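PDB 3FBT: chorismate mutase and shikimate 5-dehydrogenase fusion protein from Clostridium acetobutylicum, which probably catalyses the reversible NADPH-linked reduction of 3-dehydroshikimate to shikimate through the dehydrogenase part described here, its natural form also carrying a chorismate mutase part. Local coordinates for residues G132-V137 / I183-K188; I149-R154 / G164-I169; I124-G129 / D172-L177; V118-N123 / G179-N184; V199-V204 / A226-V231. All coordinates share one frame; numbering follows the deposited sequence.

Interaction 1. Residues G132-V137 / I183-K188; sequences GAARAV and INCTPK. With SO4 (sulfate ion), chain F.
The R135 guanidinium meets a sulfate ion at its edge, with the sulfur in the guanidinium plane; NH2 donates to sulfate O1 at 3.0 Å, a bond moderately bent (144°). A bend at chi3 (-70°) turns the R135 chain toward the ion, which probably comes from the crystallisation liquor and also accepts from the backbone N of K69, the predicted proton acceptor. The N184 carboxamide is the second flat group. Its OD1 is gripped twice by T186: OG1 donates in the carbonyl plane on a lone pair at 2.9 Å, while the backbone N comes from above that plane and closes an Asx turn. ND2 of N184 is held by D212. Across the segments the contact is apolar and buried. C185 turns its SG beside its own backbone N, and the sulfur rests 4.0 Å from A134 CA and 4.1 Å from V137 CG2. The other branch, V137 CG1, touches I183 CG2 at 4.3 Å. The first turn of helix 134-143 thus lies against the C-terminal end of strand 181-184, directly after the glycine-rich loop whose G132 and A133 are predicted to bind NADP(+), as in a Rossmann fold.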
# COMPACT_ATOMS: atom_id res chain seq x y z
N GLY A 132 21.96 11.42 -13.31
CA GLY A 132 21.69 11.07 -11.93
C GLY A 132 21.50 12.35 -11.12
O GLY A 132 20.72 13.25 -11.50
N ALA A 133 22.22 12.47 -10.00
CA ALA A 133 21.93 13.59 -9.15
C ALA A 133 22.70 14.86 -9.48
O ALA A 133 22.70 15.76 -8.69
CB ALA A 133 22.02 13.24 -7.63
N ALA A 134 23.31 14.97 -10.64
CA ALA A 134 24.05 16.20 -10.96
C ALA A 134 23.27 17.49 -10.83
O ALA A 134 23.81 18.52 -10.43
CB ALA A 134 24.68 16.14 -12.35
N ARG A 135 22.01 17.47 -11.22
CA ARG A 135 21.21 18.67 -11.15
C ARG A 135 21.13 19.24 -9.73
O ARG A 135 21.36 20.46 -9.49
CB ARG A 135 19.80 18.33 -11.66
CG ARG A 135 19.77 18.09 -13.13
CD ARG A 135 18.31 17.87 -13.66
NE ARG A 135 17.81 16.58 -13.19
CZ ARG A 135 17.02 15.78 -13.90
NH1 ARG A 135 16.64 16.14 -15.12
NH2 ARG A 135 16.62 14.62 -13.40
N ALA A 136 20.81 18.36 -8.78
CA ALA A 136 20.67 18.84 -7.40
C ALA A 136 22.02 19.22 -6.81
O ALA A 136 22.12 20.16 -6.11
CB ALA A 136 19.97 17.80 -6.53
N VAL A 137 23.06 18.47 -7.10
CA VAL A 137 24.45 18.78 -6.62
C VAL A 137 24.91 20.17 -7.18
O VAL A 137 25.46 20.98 -6.45
CB VAL A 137 25.37 17.64 -7.10
CG1 VAL A 137 26.88 17.97 -7.05
CG2 VAL A 137 25.09 16.37 -6.37
N ILE A 183 33.60 15.49 -7.50
CA ILE A 183 32.38 14.75 -7.14
C ILE A 183 31.94 13.85 -8.29
O ILE A 183 31.69 14.33 -9.40
CB ILE A 183 31.25 15.76 -6.84
CG1 ILE A 183 31.69 16.73 -5.74
CG2 ILE A 183 29.92 15.01 -6.46
CD1 ILE A 183 31.03 18.06 -5.86
N ASN A 184 31.82 12.57 -8.04
CA ASN A 184 31.36 11.63 -9.03
C ASN A 184 29.85 11.54 -9.04
O ASN A 184 29.25 11.14 -8.06
CB ASN A 184 31.86 10.25 -8.71
CG ASN A 184 31.39 9.27 -9.70
OD1 ASN A 184 31.45 9.55 -10.90
ND2 ASN A 184 30.86 8.10 -9.24
N CYS A 185 29.24 11.93 -10.14
CA CYS A 185 27.80 11.77 -10.30
C CYS A 185 27.47 10.74 -11.39
O CYS A 185 26.31 10.59 -11.77
CB CYS A 185 27.22 13.14 -10.68
SG CYS A 185 27.04 14.19 -9.25
N THR A 186 28.49 10.02 -11.87
CA THR A 186 28.35 9.05 -12.97
C THR A 186 28.07 7.67 -12.43
O THR A 186 28.27 7.45 -11.27
CB THR A 186 29.72 8.82 -13.82
OG1 THR A 186 30.60 7.94 -13.10
CG2 THR A 186 30.43 10.08 -14.11
N PRO A 187 27.69 6.73 -13.32
CA PRO A 187 27.51 5.34 -12.78
C PRO A 187 28.75 4.46 -12.74
O PRO A 187 28.63 3.33 -12.28
CB PRO A 187 26.46 4.69 -13.72
CG PRO A 187 26.51 5.52 -14.97
CD PRO A 187 26.82 6.97 -14.48
N LYS A 188 29.91 4.98 -13.13
CA LYS A 188 31.17 4.21 -13.04
C LYS A 188 31.56 4.06 -11.61
O LYS A 188 31.59 5.03 -10.86
CB LYS A 188 32.29 4.92 -13.78
CG LYS A 188 31.86 5.54 -15.06
CD LYS A 188 32.99 5.46 -16.01
CE LYS A 188 32.50 5.58 -17.46
NZ LYS A 188 33.77 5.80 -18.21
S SO4 F . 14.28 11.76 -14.86
O1 SO4 F . 15.68 12.00 -14.49
O2 SO4 F . 14.15 11.07 -16.16
O3 SO4 F . 13.73 10.91 -13.83
O4 SO4 F . 13.69 13.06 -15.10

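Interaction 2. Residues I149-R154 / G164-I169; sequences IYVVTR and GEFKVI. With SO4 (sulfate ion), chain E.
With chi1 near -70° in both, Y150 and K167 place CG anti to the carbonyl carbon and run side by side in the same direction. K167 stays extended until chi4 (83°), so its CD lies 3.4 Å from Y150 CE1, approaching the ring obliquely, while NZ bends off to a salt bridge with D148. I169 instead has CG1 in the crowded position between backbone N and carbonyl carbon (chi1 68°), and its CD1 reaches Y150 CD1 at 3.9 Å on the same face of the sheet. The backbones form a parallel pair, Y150, V151 and V152 facing K167, V168 and I169. V151 offers both its N and its O to the neighbouring strand, donating to K167 O and accepting from I169 N, each at 3.0 Å; T153 N continues the pattern to I169 O. Strand 167-170 is the outermost strand of the parallel Rossmann sheet and 148-153 the next one in, the two joined by helix 156-162 in a beta-alpha-beta crossover. On the opposite face V151 CG2 meets F166 CB, and I149 CG2 reaches F166 CD1 at 3.7 Å. A sulfate is held by T153 OG1 at 2.7 Å from O4, by R154 N through O1, and by R154 NH2 at 2.6 Å from O2, in the guanidinium plane. S130, a predicted NADP(+) ligand, also binds this ion, a position consistent with a phosphate site.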
# COMPACT_ATOMS: atom_id res chain seq x y z
N ILE A 149 32.76 26.12 -10.61
CA ILE A 149 32.09 24.83 -10.77
C ILE A 149 32.35 24.29 -12.17
O ILE A 149 31.96 24.88 -13.13
CB ILE A 149 30.58 24.97 -10.55
CG1 ILE A 149 30.30 25.26 -9.07
CG2 ILE A 149 29.86 23.66 -10.92
CD1 ILE A 149 28.96 26.00 -8.81
N TYR A 150 33.04 23.18 -12.28
CA TYR A 150 33.16 22.56 -13.54
C TYR A 150 32.20 21.39 -13.62
O TYR A 150 32.07 20.67 -12.66
CB TYR A 150 34.61 22.08 -13.77
CG TYR A 150 35.53 23.26 -13.98
CD1 TYR A 150 35.81 23.74 -15.26
CD2 TYR A 150 36.10 23.93 -12.88
CE1 TYR A 150 36.65 24.86 -15.45
CE2 TYR A 150 36.94 25.04 -13.05
CZ TYR A 150 37.22 25.50 -14.32
OH TYR A 150 38.04 26.59 -14.47
N VAL A 151 31.62 21.16 -14.79
CA VAL A 151 30.86 19.97 -15.07
C VAL A 151 31.57 19.21 -16.14
O VAL A 151 31.84 19.77 -17.20
CB VAL A 151 29.47 20.36 -15.58
CG1 VAL A 151 28.66 19.13 -16.01
CG2 VAL A 151 28.73 21.24 -14.48
N VAL A 152 31.92 17.96 -15.88
CA VAL A 152 32.73 17.24 -16.83
C VAL A 152 31.91 16.12 -17.46
O VAL A 152 31.35 15.32 -16.76
CB VAL A 152 33.95 16.59 -16.17
CG1 VAL A 152 34.93 16.10 -17.26
CG2 VAL A 152 34.63 17.55 -15.12
N THR A 153 31.90 16.07 -18.80
CA THR A 153 30.98 15.22 -19.55
C THR A 153 31.66 14.42 -20.69
O THR A 153 32.73 14.80 -21.24
CB THR A 153 29.85 16.13 -20.18
OG1 THR A 153 28.97 15.36 -21.01
CG2 THR A 153 30.47 17.17 -21.05
N ARG A 154 31.01 13.35 -21.10
CA ARG A 154 31.48 12.64 -22.30
C ARG A 154 31.00 13.34 -23.54
O ARG A 154 31.50 13.09 -24.63
CB ARG A 154 30.97 11.23 -22.29
CG ARG A 154 31.83 10.35 -21.51
CD ARG A 154 31.09 9.12 -21.16
NE ARG A 154 29.69 9.44 -20.90
CZ ARG A 154 28.73 8.51 -20.88
NH1 ARG A 154 29.06 7.23 -21.13
NH2 ARG A 154 27.47 8.83 -20.62
N GLY A 164 24.27 25.93 -19.31
CA GLY A 164 24.97 27.05 -19.94
C GLY A 164 25.76 27.94 -19.01
O GLY A 164 26.75 28.54 -19.42
N GLU A 165 25.32 28.02 -17.76
CA GLU A 165 25.94 28.92 -16.78
C GLU A 165 27.07 28.25 -16.00
O GLU A 165 27.64 28.85 -15.08
CB GLU A 165 24.88 29.38 -15.79
CG GLU A 165 23.96 28.26 -15.37
CD GLU A 165 23.10 28.67 -14.19
OE1 GLU A 165 23.67 29.18 -13.17
OE2 GLU A 165 21.87 28.45 -14.27
N PHE A 166 27.39 27.01 -16.34
CA PHE A 166 28.54 26.40 -15.72
C PHE A 166 29.62 26.21 -16.76
O PHE A 166 29.33 26.15 -17.93
CB PHE A 166 28.14 25.07 -15.10
CG PHE A 166 27.13 25.21 -13.98
CD1 PHE A 166 27.46 25.86 -12.77
CD2 PHE A 166 25.85 24.68 -14.10
CE1 PHE A 166 26.52 26.00 -11.73
CE2 PHE A 166 24.91 24.81 -13.04
CZ PHE A 166 25.25 25.46 -11.89
N LYS A 167 30.88 26.12 -16.34
CA LYS A 167 31.98 25.72 -17.21
C LYS A 167 31.93 24.23 -17.47
O LYS A 167 32.31 23.43 -16.57
CB LYS A 167 33.32 26.03 -16.55
CG LYS A 167 33.58 27.54 -16.37
CD LYS A 167 34.81 27.77 -15.43
CE LYS A 167 35.53 29.12 -15.69
NZ LYS A 167 34.83 30.22 -14.97
N VAL A 168 31.49 23.85 -18.68
CA VAL A 168 31.45 22.44 -19.13
C VAL A 168 32.72 22.00 -19.90
O VAL A 168 33.20 22.69 -20.81
CB VAL A 168 30.18 22.19 -20.04
CG1 VAL A 168 30.22 20.80 -20.67
CG2 VAL A 168 28.93 22.35 -19.23
N ILE A 169 33.26 20.84 -19.58
CA ILE A 169 34.53 20.48 -20.17
C ILE A 169 34.56 18.99 -20.44
O ILE A 169 33.72 18.23 -19.89
CB ILE A 169 35.75 20.95 -19.29
CG1 ILE A 169 35.81 20.20 -17.98
CG2 ILE A 169 35.65 22.48 -19.09
CD1 ILE A 169 37.09 20.56 -17.05
S SO4 E . 27.90 12.38 -19.26
O1 SO4 E . 29.36 12.14 -19.40
O2 SO4 E . 27.40 11.43 -20.27
O3 SO4 E . 27.37 11.96 -17.95
O4 SO4 E . 27.46 13.75 -19.46

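Interaction 3. Residues I124-G129 / D172-L177; sequences ICVVLG and DELSNL
D172 O is the most heavily engaged polar atom, taking two hydrogens from S175: the hydroxyl OG donates in the carbonyl plane at 3.0 Å, and the backbone N adds a weak bond. The S175 side chain thus folds back onto the carbonyl of D172. Two residues after D172, L174 O accepts from L177 N at 2.7 Å and closes a type I beta turn running from L174 to L177. That turn presents both leucines to the strand, and everything that crosses between the segments is apolar. L174 and L177 make two contacts each, L174 with the larger buried area. Its CG is anti to the backbone N (chi1 168°), and the two methyls divide the work: CD1 lies 3.8 Å from V126 CG1, the two side chains crossing obliquely, while CD2 meets L128 CD2 at 4.1 Å with the chains at about a right angle. V126 is held by both of its branches, since CG2 touches L177 CD2 at 4.2 Å. The same L177 methyl extends along the strand to I124 CG2 at 4.3 Å. V126 and L128, two residues apart, therefore offer one face of the strand to the leucines, whereas C125 and V127 look the other way, toward L138 and L141 of helix 134-143. Strand 124-128 is the first of the Rossmann domain and leads into G129, the first glycine of the predicted NADP(+)-binding loop. In the sheet it runs between strands 148-153 and 181-184, with helix 171-174 over one face and helix 134-143 over the other.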
# COMPACT_ATOMS: atom_id res chain seq x y z
N ILE A 124 37.04 25.38 -5.47
CA ILE A 124 36.96 24.98 -6.89
C ILE A 124 36.30 23.60 -6.95
O ILE A 124 36.86 22.58 -6.43
CB ILE A 124 38.33 24.93 -7.59
CG1 ILE A 124 38.94 26.34 -7.67
CG2 ILE A 124 38.17 24.24 -9.03
CD1 ILE A 124 40.48 26.37 -8.02
N CYS A 125 35.10 23.57 -7.51
CA CYS A 125 34.34 22.32 -7.45
C CYS A 125 34.13 21.68 -8.81
O CYS A 125 33.65 22.35 -9.74
CB CYS A 125 32.99 22.60 -6.84
SG CYS A 125 33.13 23.24 -5.13
N VAL A 126 34.47 20.40 -8.87
CA VAL A 126 34.38 19.65 -10.10
C VAL A 126 33.36 18.51 -10.06
O VAL A 126 33.49 17.58 -9.29
CB VAL A 126 35.80 19.12 -10.53
CG1 VAL A 126 35.66 18.19 -11.71
CG2 VAL A 126 36.66 20.34 -10.91
N VAL A 127 32.38 18.57 -10.92
CA VAL A 127 31.38 17.50 -10.97
C VAL A 127 31.55 16.56 -12.16
O VAL A 127 31.61 17.01 -13.34
CB VAL A 127 29.93 18.09 -11.03
CG1 VAL A 127 28.86 16.97 -10.98
CG2 VAL A 127 29.71 19.10 -9.97
N LEU A 128 31.58 15.26 -11.88
CA LEU A 128 31.70 14.27 -12.93
C LEU A 128 30.36 13.70 -13.35
O LEU A 128 29.63 13.13 -12.52
CB LEU A 128 32.60 13.12 -12.53
CG LEU A 128 33.90 13.56 -11.84
CD1 LEU A 128 34.62 12.27 -11.42
CD2 LEU A 128 34.70 14.42 -12.71
N GLY A 129 30.05 13.82 -14.65
CA GLY A 129 28.74 13.48 -15.22
C GLY A 129 27.63 14.53 -15.13
O GLY A 129 27.63 15.41 -14.27
N ASP A 172 39.21 15.01 -21.24
CA ASP A 172 40.54 15.44 -21.64
C ASP A 172 40.95 16.74 -21.03
O ASP A 172 42.04 16.85 -20.55
CB ASP A 172 40.63 15.61 -23.15
CG ASP A 172 40.44 14.36 -23.86
OD1 ASP A 172 41.01 13.31 -23.44
OD2 ASP A 172 39.65 14.40 -24.84
N GLU A 173 40.09 17.74 -21.09
CA GLU A 173 40.39 19.04 -20.50
C GLU A 173 40.58 18.96 -18.98
O GLU A 173 41.24 19.82 -18.37
CB GLU A 173 39.26 20.00 -20.82
CG GLU A 173 38.97 20.20 -22.33
CD GLU A 173 37.76 21.10 -22.53
OE1 GLU A 173 36.62 20.60 -22.46
OE2 GLU A 173 37.95 22.34 -22.67
N LEU A 174 39.99 17.94 -18.36
CA LEU A 174 39.96 17.90 -16.91
C LEU A 174 41.35 17.55 -16.48
O LEU A 174 41.82 17.98 -15.44
CB LEU A 174 39.02 16.79 -16.41
CG LEU A 174 39.10 16.44 -14.91
CD1 LEU A 174 38.64 17.65 -14.06
CD2 LEU A 174 38.25 15.27 -14.59
N SER A 175 42.01 16.71 -17.28
CA SER A 175 43.35 16.26 -16.92
C SER A 175 44.39 17.40 -16.81
O SER A 175 45.44 17.21 -16.21
CB SER A 175 43.80 15.09 -17.80
OG SER A 175 44.32 15.57 -19.01
N ASN A 176 44.07 18.57 -17.36
CA ASN A 176 44.85 19.78 -17.13
C ASN A 176 44.33 20.68 -15.98
O ASN A 176 44.84 21.78 -15.79
CB ASN A 176 44.86 20.66 -18.40
CG ASN A 176 45.33 19.92 -19.62
OD1 ASN A 176 46.34 19.23 -19.58
ND2 ASN A 176 44.59 20.04 -20.72
N LEU A 177 43.31 20.25 -15.23
CA LEU A 177 42.75 21.16 -14.23
C LEU A 177 43.13 20.78 -12.78
O LEU A 177 43.18 19.61 -12.42
CB LEU A 177 41.25 21.29 -14.38
CG LEU A 177 40.88 22.65 -13.76
CD1 LEU A 177 40.51 23.66 -14.86
CD2 LEU A 177 39.80 22.53 -12.68

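Interaction 4. Residues V118-N123 / G179-N184; sequences VEIKNN and GDVIIN
N123 and D180 cross at about a right angle, their amide and carboxylate planes 80° apart, and no hydrogen bond joins the two side chains. D180 points its carboxylate at the backbone instead: OD2 sits 3.3 Å from N123 CA and accepts a hydrogen bond from I124 N, the next amide along. The flank of N123 therefore packs on the aspartate, with N123 CB 3.7 Å from D180 CB. The N123 amide is turned back into its own loop, where ND2 donates to K121 O at 2.6 Å nearly in the amide plane and more weakly to I120 O. Those bonds brace a type II beta turn from I120 to N123, closed by N123 N to I120 O. Before the turn, E119 OE2 takes two backbone amides, I120 N at 2.6 Å on a nearly straight bond (168°) and K121 N, both from above the carboxylate plane. V181 supplies the apolar half. Its CG2 branch lies beside the backbone N, 3.6 Å from E119 O; V118 CG1 crosses it obliquely at 3.9 Å, and I120 CD1 comes in at about a right angle at 4.0 Å. The 118-123 loop links helix 105-115 to strand 124-128 and lies at the N-terminal end of strand 181-184, the neighbour of strand 124-128 in the parallel sheet. L113 of helix 105-115 and L141 of helix 134-143 continue the apolar patch around I120.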
# COMPACT_ATOMS: atom_id res chain seq x y z
N VAL A 118 33.12 18.80 4.33
CA VAL A 118 33.74 19.10 3.03
C VAL A 118 33.31 20.49 2.76
O VAL A 118 32.15 20.71 2.56
CB VAL A 118 33.16 18.19 1.90
CG1 VAL A 118 33.61 18.68 0.50
CG2 VAL A 118 33.56 16.74 2.13
N GLU A 119 34.22 21.47 2.78
CA GLU A 119 33.79 22.84 2.47
C GLU A 119 33.62 23.09 0.96
O GLU A 119 34.37 22.54 0.15
CB GLU A 119 34.77 23.89 3.03
CG GLU A 119 34.23 25.31 2.92
CD GLU A 119 32.77 25.42 3.45
OE1 GLU A 119 32.62 25.53 4.69
OE2 GLU A 119 31.79 25.39 2.63
N ILE A 120 32.70 23.97 0.62
CA ILE A 120 32.32 24.29 -0.72
C ILE A 120 32.55 25.78 -0.97
O ILE A 120 33.19 26.18 -1.94
CB ILE A 120 30.81 23.95 -0.97
CG1 ILE A 120 30.61 22.42 -1.15
CG2 ILE A 120 30.28 24.71 -2.18
CD1 ILE A 120 31.88 21.64 -1.73
N LYS A 121 32.04 26.62 -0.10
CA LYS A 121 32.13 28.06 -0.34
C LYS A 121 33.56 28.44 -0.69
O LYS A 121 34.51 27.98 -0.08
CB LYS A 121 31.68 28.79 0.92
CG LYS A 121 32.05 30.23 0.98
CD LYS A 121 31.71 30.69 2.38
CE LYS A 121 31.16 32.05 2.32
NZ LYS A 121 32.28 32.93 1.86
N ASN A 122 33.73 29.21 -1.74
CA ASN A 122 35.09 29.60 -2.13
C ASN A 122 36.04 28.50 -2.59
O ASN A 122 37.25 28.77 -2.80
CB ASN A 122 35.76 30.28 -0.96
CG ASN A 122 35.99 31.69 -1.24
OD1 ASN A 122 35.16 32.54 -0.91
ND2 ASN A 122 37.13 31.99 -1.88
N ASN A 123 35.54 27.28 -2.75
CA ASN A 123 36.39 26.26 -3.30
C ASN A 123 36.10 26.05 -4.81
O ASN A 123 35.08 26.49 -5.33
CB ASN A 123 36.19 24.95 -2.55
CG ASN A 123 36.62 25.02 -1.10
OD1 ASN A 123 37.49 24.26 -0.69
ND2 ASN A 123 36.00 25.91 -0.32
N GLY A 179 42.01 21.44 -8.61
CA GLY A 179 40.94 22.03 -7.81
C GLY A 179 40.83 21.48 -6.41
O GLY A 179 41.64 20.70 -5.97
N ASP A 180 39.77 21.86 -5.73
CA ASP A 180 39.57 21.52 -4.33
C ASP A 180 38.71 20.27 -4.14
O ASP A 180 39.13 19.32 -3.48
CB ASP A 180 38.93 22.74 -3.68
CG ASP A 180 39.82 24.02 -3.85
OD1 ASP A 180 41.02 23.90 -3.56
OD2 ASP A 180 39.33 25.14 -4.29
N VAL A 181 37.51 20.26 -4.72
CA VAL A 181 36.52 19.20 -4.50
C VAL A 181 36.09 18.58 -5.83
O VAL A 181 35.72 19.31 -6.74
CB VAL A 181 35.27 19.79 -3.79
CG1 VAL A 181 34.19 18.78 -3.67
CG2 VAL A 181 35.65 20.37 -2.37
N ILE A 182 36.16 17.25 -5.93
CA ILE A 182 35.75 16.55 -7.13
C ILE A 182 34.70 15.48 -6.75
O ILE A 182 34.88 14.70 -5.81
CB ILE A 182 36.97 15.87 -7.88
CG1 ILE A 182 36.53 15.05 -9.08
CG2 ILE A 182 37.80 15.00 -6.96
CD1 ILE A 182 37.72 14.25 -9.79
N ILE A 183 33.60 15.49 -7.50
CA ILE A 183 32.38 14.75 -7.14
C ILE A 183 31.94 13.85 -8.29
O ILE A 183 31.69 14.33 -9.40
CB ILE A 183 31.25 15.76 -6.84
CG1 ILE A 183 31.69 16.73 -5.74
CG2 ILE A 183 29.92 15.01 -6.46
CD1 ILE A 183 31.03 18.06 -5.86
N ASN A 184 31.82 12.57 -8.04
CA ASN A 184 31.36 11.63 -9.03
C ASN A 184 29.85 11.54 -9.04
O ASN A 184 29.25 11.14 -8.06
CB ASN A 184 31.86 10.25 -8.71
CG ASN A 184 31.39 9.27 -9.70
OD1 ASN A 184 31.45 9.55 -10.90
ND2 ASN A 184 30.86 8.10 -9.24

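Interaction 5. Residues V199-V204 / A226-V231; sequences VDKEVV and ARESGV
V204 makes the closest-fitting apolar contact, its CG1 lying 3.5 Å from A226 CA and 3.7 Å from A226 CB. CG1 is anti to the backbone N (chi1 -178°), so it projects from the short helix against the last turn of helix 221-228. Next to it V231 CG2 packs on V204 O at 3.8 Å. On the more exposed side K201 stretches across the helix end, extended through chi3 and bent only at chi4 (-79°). It crosses E228 at about a right angle, with CE 3.6 Å from E228 CB and CD 3.6 Å from E228 OE2. The charges themselves do not pair, since K201 NZ stays 4.7 Å from E228 OE2, though their attraction may still favour this placement. Helix 221-228 finishes in a Schellman motif: G230 has positive phi (85°), V231 N bonds back to A226 O and G230 N to R227 O. This turn brings V231 round to point at V204, while A226, its CB directed away overall, is touched at CA and the flank of CB. S229 OG is held by Y225 O. The 201-204 helix is fastened at its start by D200 O, which accepts from both V203 N and V204 N. Farther out, V199 and V203 pack on L174 of helix 171-174, and Y225 touches both K201 and V204.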
# COMPACT_ATOMS: atom_id res chain seq x y z
N VAL A 199 37.61 8.72 -13.51
CA VAL A 199 38.88 9.43 -13.81
C VAL A 199 40.13 8.66 -13.34
O VAL A 199 40.04 7.70 -12.56
CB VAL A 199 38.90 10.89 -13.25
CG1 VAL A 199 37.76 11.73 -13.82
CG2 VAL A 199 38.76 10.88 -11.80
N ASP A 200 41.32 9.06 -13.82
CA ASP A 200 42.55 8.38 -13.36
C ASP A 200 42.94 8.91 -11.99
O ASP A 200 42.54 10.01 -11.60
CB ASP A 200 43.73 8.58 -14.31
CG ASP A 200 43.49 8.03 -15.71
OD1 ASP A 200 43.23 6.81 -15.82
OD2 ASP A 200 43.58 8.83 -16.70
N LYS A 201 43.73 8.12 -11.26
CA LYS A 201 44.20 8.51 -9.90
C LYS A 201 45.01 9.77 -9.87
O LYS A 201 44.99 10.58 -8.93
CB LYS A 201 45.07 7.41 -9.30
CG LYS A 201 45.68 7.86 -7.99
CD LYS A 201 46.34 6.72 -7.27
CE LYS A 201 47.18 7.27 -6.12
NZ LYS A 201 48.51 7.85 -6.57
N GLU A 202 45.77 9.95 -10.94
CA GLU A 202 46.49 11.20 -11.16
C GLU A 202 45.54 12.37 -11.22
O GLU A 202 45.92 13.53 -10.95
CB GLU A 202 47.22 11.07 -12.50
CG GLU A 202 46.50 10.02 -13.33
CD GLU A 202 47.03 9.92 -14.70
OE1 GLU A 202 48.24 10.20 -14.86
OE2 GLU A 202 46.23 9.57 -15.61
N VAL A 203 44.30 12.13 -11.64
CA VAL A 203 43.35 13.25 -11.60
C VAL A 203 42.84 13.43 -10.20
O VAL A 203 42.79 14.56 -9.65
CB VAL A 203 42.19 13.14 -12.61
CG1 VAL A 203 41.26 14.28 -12.38
CG2 VAL A 203 42.75 13.15 -14.09
N VAL A 204 42.48 12.32 -9.60
CA VAL A 204 41.99 12.38 -8.26
C VAL A 204 43.01 13.13 -7.43
O VAL A 204 42.64 13.95 -6.60
CB VAL A 204 41.83 10.97 -7.69
CG1 VAL A 204 41.25 11.00 -6.26
CG2 VAL A 204 41.01 10.11 -8.63
N ALA A 226 41.54 7.96 -4.17
CA ALA A 226 41.60 9.11 -3.31
C ALA A 226 42.36 8.74 -2.05
O ALA A 226 43.08 9.58 -1.49
CB ALA A 226 40.20 9.60 -2.98
N ARG A 227 42.22 7.49 -1.61
CA ARG A 227 42.85 7.06 -0.34
C ARG A 227 44.37 7.08 -0.49
O ARG A 227 45.08 7.87 0.15
CB ARG A 227 42.37 5.66 0.10
CG ARG A 227 43.12 5.10 1.32
CD ARG A 227 42.40 3.92 1.96
NE ARG A 227 41.94 2.94 1.00
CZ ARG A 227 42.74 2.13 0.33
NH1 ARG A 227 44.05 2.20 0.52
NH2 ARG A 227 42.23 1.26 -0.53
N GLU A 228 44.84 6.22 -1.37
CA GLU A 228 46.22 6.24 -1.81
C GLU A 228 46.88 7.62 -2.00
O GLU A 228 48.09 7.73 -1.82
CB GLU A 228 46.32 5.47 -3.11
CG GLU A 228 45.56 4.18 -3.05
CD GLU A 228 45.87 3.29 -4.23
OE1 GLU A 228 45.60 2.08 -4.17
OE2 GLU A 228 46.42 3.81 -5.23
N SER A 229 46.13 8.66 -2.36
CA SER A 229 46.76 9.97 -2.66
C SER A 229 46.67 11.02 -1.55
O SER A 229 47.11 12.18 -1.69
CB SER A 229 46.18 10.57 -3.96
OG SER A 229 46.29 9.68 -5.06
N GLY A 230 46.09 10.62 -0.43
CA GLY A 230 45.98 11.52 0.69
C GLY A 230 44.80 12.43 0.62
O GLY A 230 44.69 13.37 1.41
N VAL A 231 43.86 12.14 -0.29
CA VAL A 231 42.66 13.00 -0.46
C VAL A 231 41.49 12.51 0.42
O VAL A 231 41.15 11.33 0.39
CB VAL A 231 42.16 13.09 -1.98
CG1 VAL A 231 41.14 14.22 -2.14
CG2 VAL A 231 43.31 13.30 -2.94

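How the interactions relate
Interactions 1 to 4 gather on the parallel sheet of the Rossmann domain, with strand 124-128 at the hub. Its L128 N and O bond to I183 O (2.6 Å) and C185 N (2.7 Å), tying interaction 3 to interaction 1, while V127 O accepts from V152 N of interaction 2. Interactions 1 and 4 share I183 and N184 at one end of each contact, their centres about 14 Å apart. Interaction 5 is more peripheral, joined to interaction 3 by L174 CD2 against V199 CG1 (3.7 Å). The predicted NADP(+) loop runs from G129 of interaction 3 to A133 of interaction 1; sulfates bind at R135 and beside T153 and R154.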